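Local coordinates for ferrous iron uptake transporter protein B (Streptococcus thermophilus, PDB 3TAH) that probably forms the cytosolic GTP-binding part of a transporter that drives ferrous iron uptake into the bacterial cell with GTP, at residues A[64-67]-A[68-71]; A[160-163]-A[164-167]; A[172-176]-A[177-181]; A[198-201]-A[202-206]. The protein carries 1 engineered substitution. One frame throughout, in Å; residues are numbered along the deposited sequence.

Contact 1. Residues A[64-67]-A[68-71]; sequences PYSP and EEKV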
ATOM      1  N   PRO A  64      -8.762  -8.865  -6.380  1.00 20.66           N
ATOM      2  CA  PRO A  64      -9.800  -9.671  -5.729  1.00 23.07           C
ATOM      3  C   PRO A  64      -9.580 -11.194  -5.797  1.00 26.12           C
ATOM      4  O   PRO A  64     -10.431 -11.946  -5.322  1.00 29.34           O
ATOM      5  CB  PRO A  64     -11.090  -9.251  -6.479  1.00 23.30           C
ATOM      6  CG  PRO A  64     -10.654  -8.708  -7.794  1.00 23.14           C
ATOM      7  CD  PRO A  64      -9.159  -8.404  -7.721  1.00 21.15           C
ATOM      8  N   TYR A  65      -8.444 -11.637  -6.334  1.00 26.55           N
ATOM      9  CA  TYR A  65      -8.238 -13.024  -6.747  1.00 28.88           C
ATOM     10  C   TYR A  65      -7.497 -13.958  -5.788  1.00 28.70           C
ATOM     11  O   TYR A  65      -7.232 -15.110  -6.146  1.00 31.13           O
ATOM     12  CB  TYR A  65      -7.534 -13.010  -8.111  1.00 30.25           C
ATOM     13  CG  TYR A  65      -8.290 -12.189  -9.148  1.00 33.68           C
ATOM     14  CD1 TYR A  65      -9.616 -12.487  -9.459  1.00 34.02           C
ATOM     15  CD2 TYR A  65      -7.682 -11.118  -9.814  1.00 34.53           C
ATOM     16  CE1 TYR A  65     -10.321 -11.752 -10.401  1.00 35.82           C
ATOM     17  CE2 TYR A  65      -8.386 -10.370 -10.768  1.00 35.91           C
ATOM     18  CZ  TYR A  65      -9.710 -10.698 -11.049  1.00 36.19           C
ATOM     19  OH  TYR A  65     -10.442  -9.990 -11.975  1.00 40.18           O
ATOM     20  N   SER A  66      -7.143 -13.502  -4.590  1.00 26.05           N
ATOM     21  CA  SER A  66      -6.637 -14.441  -3.586  1.00 24.84           C
ATOM     22  C   SER A  66      -7.150 -14.095  -2.199  1.00 23.66           C
ATOM     23  O   SER A  66      -7.375 -12.911  -1.903  1.00 21.53           O
ATOM     24  CB  SER A  66      -5.111 -14.528  -3.595  1.00 25.66           C
ATOM     25  OG  SER A  66      -4.526 -13.460  -2.897  1.00 23.68           O
ATOM     26  N   PRO A  67      -7.338 -15.123  -1.347  1.00 22.59           N
ATOM     27  CA  PRO A  67      -7.761 -14.907   0.028  1.00 21.93           C
ATOM     28  C   PRO A  67      -6.832 -13.984   0.808  1.00 18.65           C
ATOM     29  O   PRO A  67      -7.297 -13.183   1.598  1.00 18.10           O
ATOM     30  CB  PRO A  67      -7.714 -16.315   0.622  1.00 22.97           C
ATOM     31  CG  PRO A  67      -8.035 -17.190  -0.550  1.00 23.23           C
ATOM     32  CD  PRO A  67      -7.277 -16.572  -1.659  1.00 24.34           C
ATOM     33  N   GLU A  68      -5.536 -14.130   0.559  1.00 19.12           N
ATOM     34  CA  GLU A  68      -4.488 -13.329   1.189  1.00 18.84           C
ATOM     35  C   GLU A  68      -4.609 -11.852   0.828  1.00 17.30           C
ATOM     36  O   GLU A  68      -4.526 -10.994   1.696  1.00 16.48           O
ATOM     37  CB  GLU A  68      -3.114 -13.853   0.782  1.00 19.82           C
ATOM     38  CG  GLU A  68      -2.762 -15.199   1.400  1.00 21.72           C
ATOM     39  CD  GLU A  68      -3.353 -16.407   0.682  1.00 24.22           C
ATOM     40  OE1 GLU A  68      -3.860 -16.281  -0.462  1.00 20.88           O
ATOM     41  OE2 GLU A  68      -3.310 -17.501   1.284  1.00 24.44           O
ATOM     42  N   GLU A  69      -4.802 -11.566  -0.456  0.50 18.06           N
ATOM     43  CA  GLU A  69      -5.029 -10.199  -0.919  0.50 17.84           C
ATOM     44  C   GLU A  69      -6.301  -9.597  -0.324  0.50 18.08           C
ATOM     45  O   GLU A  69      -6.333  -8.418   0.030  0.50 16.41           O
ATOM     46  CB  GLU A  69      -5.142 -10.174  -2.437  0.50 17.79           C
ATOM     47  CG  GLU A  69      -3.839 -10.395  -3.158  0.50 17.45           C
ATOM     48  CD  GLU A  69      -4.069 -10.641  -4.622  0.50 17.65           C
ATOM     49  OE1 GLU A  69      -3.804  -9.732  -5.434  0.50 19.06           O
ATOM     50  OE2 GLU A  69      -4.538 -11.742  -4.951  0.50 17.57           O
ATOM     51  N   LYS A  70      -7.347 -10.413  -0.209  1.00 18.81           N
ATOM     52  CA  LYS A  70      -8.615  -9.946   0.368  1.00 18.93           C
ATOM     53  C   LYS A  70      -8.458  -9.621   1.854  1.00 16.64           C
ATOM     54  O   LYS A  70      -8.956  -8.605   2.326  1.00 14.90           O
ATOM     55  CB  LYS A  70      -9.753 -10.959   0.138  1.00 20.08           C
ATOM     56  CG  LYS A  70     -11.110 -10.416   0.573  1.00 23.31           C
ATOM     57  CD  LYS A  70     -12.287 -11.310   0.172  1.00 24.10           C
ATOM     58  CE  LYS A  70     -13.607 -10.681   0.579  1.00 23.46           C
ATOM     59  NZ  LYS A  70     -13.759 -10.578   2.055  1.00 21.58           N
ATOM     60  N   VAL A  71      -7.770 -10.487   2.593  1.00 15.93           N
ATOM     61  CA  VAL A  71      -7.506 -10.226   4.008  1.00 16.02           C
ATOM     62  C   VAL A  71      -6.771  -8.894   4.180  1.00 15.41           C
ATOM     63  O   VAL A  71      -7.159  -8.078   5.019  1.00 15.30           O
ATOM     64  CB  VAL A  71      -6.743 -11.404   4.680  1.00 17.01           C
ATOM     65  CG1 VAL A  71      -5.920 -10.962   5.917  1.00 17.13           C
ATOM     66  CG2 VAL A  71      -7.757 -12.497   5.037  1.00 15.89           C
TER
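Ser66 lays its hydroxyl against the side chain of Glu69, three residues on, which runs extended past it. OG accepts the Glu69 backbone N-H at 3.1 Å in a nearly straight bond, which makes Ser66 the N-cap of helix 67-77. The position of OG between its own backbone N and carbonyl carbon (chi1 80°) turns it toward that amide. In return OG donates to Glu69 OE2 at 2.7 Å, which receives it on its anti lone pair, away from OE1; Glu69 is modelled in two conformers, so this second bond is less certain than the first. The other oxygen, OE1, is bonded to Ser63 in the preceding loop. Behind the cap the helix starts with Lys70 N to Ser66 O at 3.0 Å and Val71 N to Pro67 O at 2.9 Å. Pro67 and Glu68 lie side by side, with Glu68 OE1 3.6 Å from Pro67 CD. Outside the turn, Pro67 touches Val38 and Glu68 touches Pro57, both in predicted GTP-binding loops. Ser66 is thus a serine N-cap, followed by proline at N1 and with a glutamate at N3, at the head of the helix that follows the G3 loop of a P-loop GTPase.

Contact 2. Residues A[160-163]-A[164-167]; sequences HTTT and STVG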
ATOM      1  N   HIS A 160       5.337   7.332  14.320  1.00 20.38           N
ATOM      2  CA  HIS A 160       5.059   8.780  14.294  1.00 23.03           C
ATOM      3  C   HIS A 160       4.496   9.291  12.966  1.00 21.12           C
ATOM      4  O   HIS A 160       4.419  10.499  12.756  1.00 21.58           O
ATOM      5  CB  HIS A 160       6.328   9.557  14.669  1.00 25.29           C
ATOM      6  CG  HIS A 160       6.704   9.387  16.106  1.00 30.22           C
ATOM      7  ND1 HIS A 160       7.567   8.403  16.535  1.00 33.00           N
ATOM      8  CD2 HIS A 160       6.308  10.053  17.218  1.00 32.38           C
ATOM      9  CE1 HIS A 160       7.700   8.477  17.848  1.00 34.71           C
ATOM     10  NE2 HIS A 160       6.943   9.467  18.288  1.00 35.53           N
ATOM     11  N   THR A 161       4.096   8.364  12.098  1.00 19.13           N
ATOM     12  CA  THR A 161       3.526   8.641  10.785  1.00 18.06           C
ATOM     13  C   THR A 161       2.188   7.892  10.705  1.00 17.52           C
ATOM     14  O   THR A 161       2.084   6.804  10.121  1.00 16.52           O
ATOM     15  CB  THR A 161       4.483   8.203   9.668  1.00 17.12           C
ATOM     16  OG1 THR A 161       5.778   8.773   9.891  1.00 16.13           O
ATOM     17  CG2 THR A 161       3.952   8.641   8.289  1.00 17.04           C
ATOM     18  N   THR A 162       1.167   8.490  11.310  1.00 16.91           N
ATOM     19  CA  THR A 162      -0.122   7.836  11.493  1.00 16.98           C
ATOM     20  C   THR A 162      -1.306   8.633  10.964  1.00 16.45           C
ATOM     21  O   THR A 162      -1.168   9.793  10.573  1.00 17.25           O
ATOM     22  CB  THR A 162      -0.377   7.552  12.992  1.00 16.80           C
ATOM     23  OG1 THR A 162      -0.678   8.791  13.655  1.00 17.85           O
ATOM     24  CG2 THR A 162       0.828   6.862  13.643  1.00 18.66           C
ATOM     25  N   THR A 163      -2.473   7.985  10.960  1.00 17.86           N
ATOM     26  CA  THR A 163      -3.733   8.628  10.586  1.00 19.30           C
ATOM     27  C   THR A 163      -4.025   9.846  11.501  1.00 21.37           C
ATOM     28  O   THR A 163      -4.740  10.765  11.100  1.00 22.53           O
ATOM     29  CB  THR A 163      -4.913   7.630  10.631  1.00 19.86           C
ATOM     30  OG1 THR A 163      -5.012   7.065  11.944  1.00 21.85           O
ATOM     31  CG2 THR A 163      -4.731   6.494   9.613  1.00 18.98           C
ATOM     32  N   SER A 164      -3.472   9.852  12.717  1.00 21.41           N
ATOM     33  CA  SER A 164      -3.631  10.988  13.637  1.00 22.79           C
ATOM     34  C   SER A 164      -2.629  12.104  13.353  1.00 23.26           C
ATOM     35  O   SER A 164      -3.004  13.277  13.369  1.00 25.65           O
ATOM     36  CB  SER A 164      -3.534  10.534  15.100  1.00 22.31           C
ATOM     37  OG  SER A 164      -4.462   9.499  15.356  1.00 22.35           O
ATOM     38  N   THR A 165      -1.373  11.753  13.076  1.00 23.14           N
ATOM     39  CA  THR A 165      -0.299  12.742  12.918  1.00 23.16           C
ATOM     40  C   THR A 165      -0.164  13.370  11.522  1.00 23.92           C
ATOM     41  O   THR A 165       0.301  14.500  11.395  1.00 24.61           O
ATOM     42  CB  THR A 165       1.071  12.149  13.340  1.00 24.12           C
ATOM     43  OG1 THR A 165       1.492  11.137  12.411  1.00 23.57           O
ATOM     44  CG2 THR A 165       0.986  11.547  14.739  1.00 22.45           C
ATOM     45  N   VAL A 166      -0.571  12.655  10.480  1.00 22.65           N
ATOM     46  CA  VAL A 166      -0.432  13.127   9.105  1.00 22.22           C
ATOM     47  C   VAL A 166      -1.714  13.820   8.639  1.00 24.00           C
ATOM     48  O   VAL A 166      -2.823  13.333   8.907  1.00 24.07           O
ATOM     49  CB  VAL A 166      -0.054  11.932   8.168  1.00 22.33           C
ATOM     50  CG1 VAL A 166      -0.020  12.329   6.676  1.00 21.75           C
ATOM     51  CG2 VAL A 166       1.274  11.367   8.586  1.00 21.65           C
ATOM     52  N   GLY A 167      -1.546  14.944   7.944  1.00 25.03           N
ATOM     53  CA  GLY A 167      -2.650  15.716   7.379  1.00 26.18           C
ATOM     54  C   GLY A 167      -3.054  15.217   6.004  1.00 27.24           C
ATOM     55  O   GLY A 167      -3.472  14.061   5.858  1.00 27.56           O
TER
HETATM   56  O   HOH W   1      -3.795   7.196  14.369  1.00 21.31           O
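Thr162 and Thr165 both hold OG1 between their own backbone N and carbonyl carbon (chi1 73° and 69°), which turns each hydroxyl inward onto the backbone of the other. Thr162 OG1 accepts Thr165 N at 3.1 Å and, more weakly, Ser164 N. Thr165 OG1 reaches back to accept Thr162 N at 2.9 Å in an almost linear bond (176°). The same hydroxyl donates to His160 O at 3.0 Å, coming from above the carbonyl plane, so two bonds fix its rotation. Val166 N closes the turn on Thr162 O at 2.9 Å. With its side chain and its carbonyl both bonded ahead, Thr162 heads an ST motif, and the threonine three residues later answers it. On the apolar side Thr161 CG2 meets Val166 CG2 at 3.8 Å, the two side chains slanting across each other. A water joins the neighbouring hydroxyls at 2.7 Å from Thr163 OG1 and 2.6 Å from Ser164 OG. Thr162 OG1 also bonds a glycerol, probably from the crystallisation liquor. The turn leaves the end of helix 151-159, where Thr161 OG1 is bonded to Lys157 O. Thr161 packs on Pro109 and Pro139, which immediately precede strands 110-115 and 140-142, and Thr163 is bonded through its backbone to Asp82, next to strand 83-89.

Contact 3. Residues A[172-176]-A[177-181]; sequences PIYDD and RLEAA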
ATOM      1  N   PRO A 172       0.099   9.109  -5.304  1.00 16.59           N
ATOM      2  CA  PRO A 172       0.676   9.086  -6.658  1.00 16.54           C
ATOM      3  C   PRO A 172      -0.254   9.744  -7.677  1.00 16.02           C
ATOM      4  O   PRO A 172      -1.413   9.368  -7.788  1.00 16.26           O
ATOM      5  CB  PRO A 172       0.818   7.587  -6.965  1.00 16.24           C
ATOM      6  CG  PRO A 172       0.995   6.969  -5.622  1.00 16.50           C
ATOM      7  CD  PRO A 172       0.140   7.773  -4.681  1.00 16.04           C
ATOM      8  N   ILE A 173       0.258  10.738  -8.395  1.00 16.56           N
ATOM      9  CA  ILE A 173      -0.528  11.452  -9.396  1.00 16.69           C
ATOM     10  C   ILE A 173      -0.240  10.800 -10.738  1.00 15.15           C
ATOM     11  O   ILE A 173       0.922  10.695 -11.141  1.00 14.18           O
ATOM     12  CB  ILE A 173      -0.191  12.969  -9.421  1.00 18.81           C
ATOM     13  CG1 ILE A 173      -0.554  13.621  -8.092  1.00 20.32           C
ATOM     14  CG2 ILE A 173      -0.930  13.682 -10.573  1.00 18.82           C
ATOM     15  CD1 ILE A 173      -0.058  15.072  -7.963  1.00 22.21           C
ATOM     16  N   TYR A 174      -1.293  10.351 -11.417  1.00 13.67           N
ATOM     17  CA  TYR A 174      -1.188   9.665 -12.704  1.00 13.90           C
ATOM     18  C   TYR A 174      -1.472  10.630 -13.857  1.00 14.50           C
ATOM     19  O   TYR A 174      -1.648  11.831 -13.635  1.00 15.18           O
ATOM     20  CB  TYR A 174      -2.156   8.476 -12.733  1.00 13.50           C
ATOM     21  CG  TYR A 174      -1.917   7.520 -11.595  1.00 10.67           C
ATOM     22  CD1 TYR A 174      -0.639   6.972 -11.382  1.00 13.81           C
ATOM     23  CD2 TYR A 174      -2.926   7.158 -10.734  1.00 13.14           C
ATOM     24  CE1 TYR A 174      -0.390   6.089 -10.329  1.00 13.57           C
ATOM     25  CE2 TYR A 174      -2.685   6.280  -9.669  1.00 12.32           C
ATOM     26  CZ  TYR A 174      -1.415   5.745  -9.482  1.00 13.53           C
ATOM     27  OH  TYR A 174      -1.155   4.878  -8.451  1.00 14.81           O
ATOM     28  N   ASP A 175      -1.508  10.109 -15.080  1.00 14.31           N
ATOM     29  CA  ASP A 175      -1.791  10.927 -16.259  1.00 16.31           C
ATOM     30  C   ASP A 175      -3.053  11.766 -16.078  1.00 15.82           C
ATOM     31  O   ASP A 175      -4.036  11.293 -15.485  1.00 14.82           O
ATOM     32  CB  ASP A 175      -1.982  10.062 -17.504  1.00 17.62           C
ATOM     33  CG  ASP A 175      -2.127  10.909 -18.752  1.00 21.76           C
ATOM     34  OD1 ASP A 175      -3.258  11.069 -19.244  1.00 24.50           O
ATOM     35  OD2 ASP A 175      -1.101  11.463 -19.185  1.00 27.98           O
ATOM     36  N   ASP A 176      -3.030  13.005 -16.576  1.00 15.81           N
ATOM     37  CA  ASP A 176      -4.236  13.872 -16.548  1.00 17.28           C
ATOM     38  C   ASP A 176      -5.536  13.199 -16.960  1.00 16.61           C
ATOM     39  O   ASP A 176      -6.595  13.504 -16.392  1.00 17.37           O
ATOM     40  CB  ASP A 176      -4.066  15.099 -17.456  1.00 19.16           C
ATOM     41  CG  ASP A 176      -3.115  16.122 -16.889  1.00 21.56           C
ATOM     42  OD1 ASP A 176      -2.800  16.068 -15.682  1.00 22.34           O
ATOM     43  OD2 ASP A 176      -2.685  16.998 -17.662  1.00 22.68           O
ATOM     44  N   ARG A 177      -5.469  12.308 -17.942  1.00 15.93           N
ATOM     45  CA  ARG A 177      -6.675  11.621 -18.441  1.00 17.36           C
ATOM     46  C   ARG A 177      -7.224  10.616 -17.434  1.00 16.57           C
ATOM     47  O   ARG A 177      -8.443  10.452 -17.330  1.00 17.55           O
ATOM     48  CB  ARG A 177      -6.410  10.908 -19.756  1.00 20.09           C
ATOM     49  CG  ARG A 177      -6.133  11.817 -20.950  1.00 22.75           C
ATOM     50  CD  ARG A 177      -5.577  10.984 -22.090  1.00 24.74           C
ATOM     51  NE  ARG A 177      -4.233  10.493 -21.796  1.00 24.90           N
ATOM     52  CZ  ARG A 177      -3.552   9.624 -22.540  1.00 27.82           C
ATOM     53  NH1 ARG A 177      -4.060   9.135 -23.671  1.00 29.51           N
ATOM     54  NH2 ARG A 177      -2.338   9.251 -22.163  1.00 27.56           N
ATOM     55  N   LEU A 178      -6.338   9.948 -16.699  1.00 14.17           N
ATOM     56  CA  LEU A 178      -6.805   9.057 -15.641  1.00 13.93           C
ATOM     57  C   LEU A 178      -7.291   9.859 -14.444  1.00 13.64           C
ATOM     58  O   LEU A 178      -8.295   9.498 -13.847  1.00 13.98           O
ATOM     59  CB  LEU A 178      -5.737   8.037 -15.218  1.00 13.23           C
ATOM     60  CG  LEU A 178      -6.180   7.049 -14.127  1.00 11.42           C
ATOM     61  CD1 LEU A 178      -7.490   6.329 -14.505  1.00 13.73           C
ATOM     62  CD2 LEU A 178      -5.079   6.041 -13.854  1.00 12.14           C
ATOM     63  N   GLU A 179      -6.582  10.934 -14.094  1.00 14.21           N
ATOM     64  CA  GLU A 179      -7.004  11.828 -12.996  1.00 14.55           C
ATOM     65  C   GLU A 179      -8.393  12.431 -13.228  1.00 16.03           C
ATOM     66  O   GLU A 179      -9.176  12.551 -12.283  1.00 14.50           O
ATOM     67  CB  GLU A 179      -5.966  12.923 -12.738  1.00 15.38           C
ATOM     68  CG  GLU A 179      -4.629  12.399 -12.194  1.00 14.82           C
ATOM     69  CD  GLU A 179      -4.761  11.716 -10.859  1.00 16.74           C
ATOM     70  OE1 GLU A 179      -5.660  12.088 -10.071  1.00 16.20           O
ATOM     71  OE2 GLU A 179      -3.971  10.786 -10.583  1.00 14.32           O
ATOM     72  N   ALA A 180      -8.710  12.773 -14.480  1.00 15.85           N
ATOM     73  CA  ALA A 180     -10.042  13.264 -14.840  1.00 17.13           C
ATOM     74  C   ALA A 180     -11.101  12.203 -14.533  1.00 16.92           C
ATOM     75  O   ALA A 180     -12.146  12.506 -13.938  1.00 15.58           O
ATOM     76  CB  ALA A 180     -10.093  13.666 -16.341  1.00 18.65           C
ATOM     77  N   ALA A 181     -10.821  10.960 -14.918  1.00 13.85           N
ATOM     78  CA  ALA A 181     -11.725   9.847 -14.623  1.00 13.98           C
ATOM     79  C   ALA A 181     -11.906   9.624 -13.117  1.00 13.24           C
ATOM     80  O   ALA A 181     -13.019   9.425 -12.641  1.00 14.54           O
ATOM     81  CB  ALA A 181     -11.225   8.552 -15.288  1.00 11.77           C
TER
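Arg177 meets Asp175 twice at a single oxygen: its backbone N and its NE each lie 2.8 Å from Asp175 OD1, arriving from opposite faces of the carboxylate. The NE bond is a salt bridge lying near the guanidinium plane, and that plane stands 76° from the carboxylate. Arg177 bends at chi3 (-69°) to bring NE round; it also makes a cation-pi contact with Phe237 of helix 220-237. Asp175 is the N-cap of helix 176-189, and OD1 on the amide two residues ahead forms an Asx turn, a common way to open a helix, here in the cytosolic helical domain of FeoB. Leu178 follows, its N weakly bonded to Asp175 O, its CD2 4.0 Å from Tyr174 CD2 as the two side chains run alongside in the same direction. Glu179 takes Asp175 O through its N at 2.9 Å, then folds back at chi2, so that OE2 accepts the Tyr174 N-H at 2.8 Å, on the anti side and almost straight (171°). That oxygen is shared with Arg199 in a salt bridge, which ties the residues before the helix to helix 198-206. Ala180 N carries the helical pattern on to Asp176 O at 2.9 Å.

Contact 4. Residues A[198-201]-A[202-206]; sequences ARFY and AIKLF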
ATOM      1  N   ALA A 198     -11.363   7.298  -0.313  1.00 16.90           N
ATOM      2  CA  ALA A 198     -12.204   7.541  -1.493  1.00 17.11           C
ATOM      3  C   ALA A 198     -11.456   7.245  -2.781  1.00 15.51           C
ATOM      4  O   ALA A 198     -12.020   6.644  -3.690  1.00 15.99           O
ATOM      5  CB  ALA A 198     -12.754   8.963  -1.520  1.00 17.51           C
ATOM      6  N   ARG A 199     -10.190   7.646  -2.847  1.00 14.99           N
ATOM      7  CA  ARG A 199      -9.371   7.421  -4.041  1.00 16.09           C
ATOM      8  C   ARG A 199      -9.141   5.928  -4.322  1.00 15.11           C
ATOM      9  O   ARG A 199      -9.178   5.512  -5.486  1.00 13.67           O
ATOM     10  CB  ARG A 199      -8.047   8.175  -3.928  1.00 16.85           C
ATOM     11  CG  ARG A 199      -7.254   8.195  -5.201  1.00 18.63           C
ATOM     12  CD  ARG A 199      -6.074   9.147  -5.078  1.00 18.44           C
ATOM     13  NE  ARG A 199      -5.214   8.999  -6.237  1.00 15.57           N
ATOM     14  CZ  ARG A 199      -5.360   9.618  -7.407  1.00 15.26           C
ATOM     15  NH1 ARG A 199      -6.341  10.489  -7.638  1.00 17.60           N
ATOM     16  NH2 ARG A 199      -4.494   9.359  -8.381  1.00 15.83           N
ATOM     17  N   PHE A 200      -8.918   5.140  -3.264  1.00 14.33           N
ATOM     18  CA  PHE A 200      -8.786   3.689  -3.390  1.00 15.62           C
ATOM     19  C   PHE A 200     -10.030   3.110  -4.053  1.00 14.44           C
ATOM     20  O   PHE A 200      -9.937   2.310  -4.982  1.00 14.15           O
ATOM     21  CB  PHE A 200      -8.596   3.010  -2.024  1.00 17.69           C
ATOM     22  CG  PHE A 200      -8.526   1.521  -2.113  1.00 17.85           C
ATOM     23  CD1 PHE A 200      -7.306   0.888  -2.261  1.00 18.39           C
ATOM     24  CD2 PHE A 200      -9.677   0.745  -2.046  1.00 20.28           C
ATOM     25  CE1 PHE A 200      -7.232  -0.486  -2.363  1.00 19.66           C
ATOM     26  CE2 PHE A 200      -9.593  -0.638  -2.145  1.00 19.77           C
ATOM     27  CZ  PHE A 200      -8.372  -1.239  -2.300  1.00 18.50           C
ATOM     28  N   TYR A 201     -11.194   3.509  -3.549  1.00 13.95           N
ATOM     29  CA  TYR A 201     -12.455   3.016  -4.087  1.00 13.29           C
ATOM     30  C   TYR A 201     -12.697   3.522  -5.506  1.00 12.79           C
ATOM     31  O   TYR A 201     -13.174   2.767  -6.348  1.00 12.74           O
ATOM     32  CB  TYR A 201     -13.618   3.414  -3.187  1.00 14.79           C
ATOM     33  CG  TYR A 201     -13.682   2.617  -1.920  1.00 13.59           C
ATOM     34  CD1 TYR A 201     -14.059   1.275  -1.946  1.00 17.58           C
ATOM     35  CD2 TYR A 201     -13.388   3.189  -0.698  1.00 14.48           C
ATOM     36  CE1 TYR A 201     -14.123   0.529  -0.784  1.00 17.12           C
ATOM     37  CE2 TYR A 201     -13.453   2.451   0.465  1.00 16.00           C
ATOM     38  CZ  TYR A 201     -13.826   1.126   0.415  1.00 18.23           C
ATOM     39  OH  TYR A 201     -13.880   0.386   1.573  1.00 19.45           O
ATOM     40  N   ALA A 202     -12.368   4.784  -5.774  1.00 12.88           N
ATOM     41  CA  ALA A 202     -12.576   5.342  -7.107  1.00 12.91           C
ATOM     42  C   ALA A 202     -11.748   4.579  -8.161  1.00 12.60           C
ATOM     43  O   ALA A 202     -12.243   4.261  -9.240  1.00 13.00           O
ATOM     44  CB  ALA A 202     -12.264   6.833  -7.134  1.00 11.33           C
ATOM     45  N   ILE A 203     -10.494   4.285  -7.843  1.00 13.63           N
ATOM     46  CA  ILE A 203      -9.615   3.564  -8.763  1.00 14.18           C
ATOM     47  C   ILE A 203     -10.107   2.133  -8.955  1.00 14.25           C
ATOM     48  O   ILE A 203     -10.117   1.628 -10.079  1.00 15.40           O
ATOM     49  CB  ILE A 203      -8.146   3.575  -8.298  1.00 13.99           C
ATOM     50  CG1 ILE A 203      -7.592   4.991  -8.383  1.00 16.94           C
ATOM     51  CG2 ILE A 203      -7.286   2.644  -9.198  1.00 15.97           C
ATOM     52  CD1 ILE A 203      -6.299   5.195  -7.657  1.00 15.46           C
ATOM     53  N   LYS A 204     -10.505   1.481  -7.864  1.00 14.34           N
ATOM     54  CA  LYS A 204     -11.076   0.133  -7.953  1.00 14.58           C
ATOM     55  C   LYS A 204     -12.330   0.069  -8.816  1.00 14.25           C
ATOM     56  O   LYS A 204     -12.513  -0.869  -9.583  1.00 12.97           O
ATOM     57  CB  LYS A 204     -11.380  -0.412  -6.559  1.00 16.74           C
ATOM     58  CG  LYS A 204     -10.132  -0.802  -5.798  1.00 17.67           C
ATOM     59  CD  LYS A 204      -9.688  -2.190  -6.163  1.00 21.31           C
ATOM     60  CE  LYS A 204      -8.261  -2.483  -5.737  1.00 21.45           C
ATOM     61  NZ  LYS A 204      -7.290  -1.728  -6.573  1.00 22.67           N
ATOM     62  N   LEU A 205     -13.198   1.065  -8.687  1.00 14.07           N
ATOM     63  CA  LEU A 205     -14.392   1.126  -9.512  1.00 14.56           C
ATOM     64  C   LEU A 205     -14.045   1.317 -10.979  1.00 13.84           C
ATOM     65  O   LEU A 205     -14.667   0.694 -11.855  1.00 13.72           O
ATOM     66  CB  LEU A 205     -15.318   2.249  -9.050  1.00 14.45           C
ATOM     67  CG  LEU A 205     -16.055   1.890  -7.754  1.00 13.72           C
ATOM     68  CD1 LEU A 205     -16.634   3.142  -7.121  1.00 12.43           C
ATOM     69  CD2 LEU A 205     -17.123   0.835  -8.024  1.00 13.91           C
ATOM     70  N   PHE A 206     -13.052   2.167 -11.233  1.00 12.05           N
ATOM     71  CA  PHE A 206     -12.620   2.431 -12.596  1.00 11.77           C
ATOM     72  C   PHE A 206     -12.154   1.138 -13.269  1.00 13.43           C
ATOM     73  O   PHE A 206     -12.519   0.860 -14.421  1.00 16.13           O
ATOM     74  CB  PHE A 206     -11.507   3.477 -12.648  1.00 12.28           C
ATOM     75  CG  PHE A 206     -11.012   3.749 -14.045  1.00 11.94           C
ATOM     76  CD1 PHE A 206     -11.689   4.637 -14.877  1.00 12.59           C
ATOM     77  CD2 PHE A 206      -9.881   3.109 -14.539  1.00 12.87           C
ATOM     78  CE1 PHE A 206     -11.233   4.887 -16.180  1.00 14.86           C
ATOM     79  CE2 PHE A 206      -9.419   3.348 -15.845  1.00 15.30           C
ATOM     80  CZ  PHE A 206     -10.089   4.236 -16.666  1.00 15.48           C
TER
HETATM   81  O   HOH W   2      -7.176   1.109  -5.677  1.00 25.80           O
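Four successive helical bonds, from Ala202 N to Ala198 O at 2.8 Å through to Leu205 N to Tyr201 O at 2.9 Å, make 198-206 one regular alpha-helix. Side chains one turn apart line up along it. Lys204 lays its aliphatic chain over one face of the Phe200 ring: CG stands 4.1 Å from the ring centroid, 26° off the normal, a CH-pi contact. A bend at chi2 (-84°) carries the chain on across the ring, and CE passes 3.7 Å from Phe200 CZ. The second bend, at chi4, turns NZ toward a water that it donates to at 3.0 Å. That water donates in turn to Phe200 O at 3.1 Å and sits over the same ring face, toward the rim. NZ also forms a salt bridge with Glu207, just past the end of the helix. On another side of the helix Arg199 runs extended from CG to NE, and Ile203 CD1 touches its CG at 4.0 Å and lies over one face of the guanidinium. The cationic end is paired with Glu179 of helix 176-189. Phe200 rests on Arg73 and Leu77 of helix 67-77, joining the helical and GTPase domains. Both residues are largely buried, yet each cation has a carboxylate partner, which would be expected to keep them charged while their aliphatic stems pack among apolar groups.

Overall arrangement
Contacts 3 and 4 touch directly: Glu179 OE2 meets Arg199 NH2 at 2.7 Å, and Ala181 CB lies 3.8 Å from Phe206 CE1, so the start of helix 176-189 is fastened to helix 198-206 within the helical domain. Contact 1 belongs to the GTPase part; its nearest atoms are about 6 Å from those of contact 4, and helix 67-77, which it opens, packs on Phe200. Contact 2 lies apart, about 12 Å from contacts 3 and 4 by nearest atoms, on the chain leading from the GTPase fold into the helical domain. On the nucleotide side, the Glu68 side chain of contact 1 is about 11 Å from the bound GDP analogue.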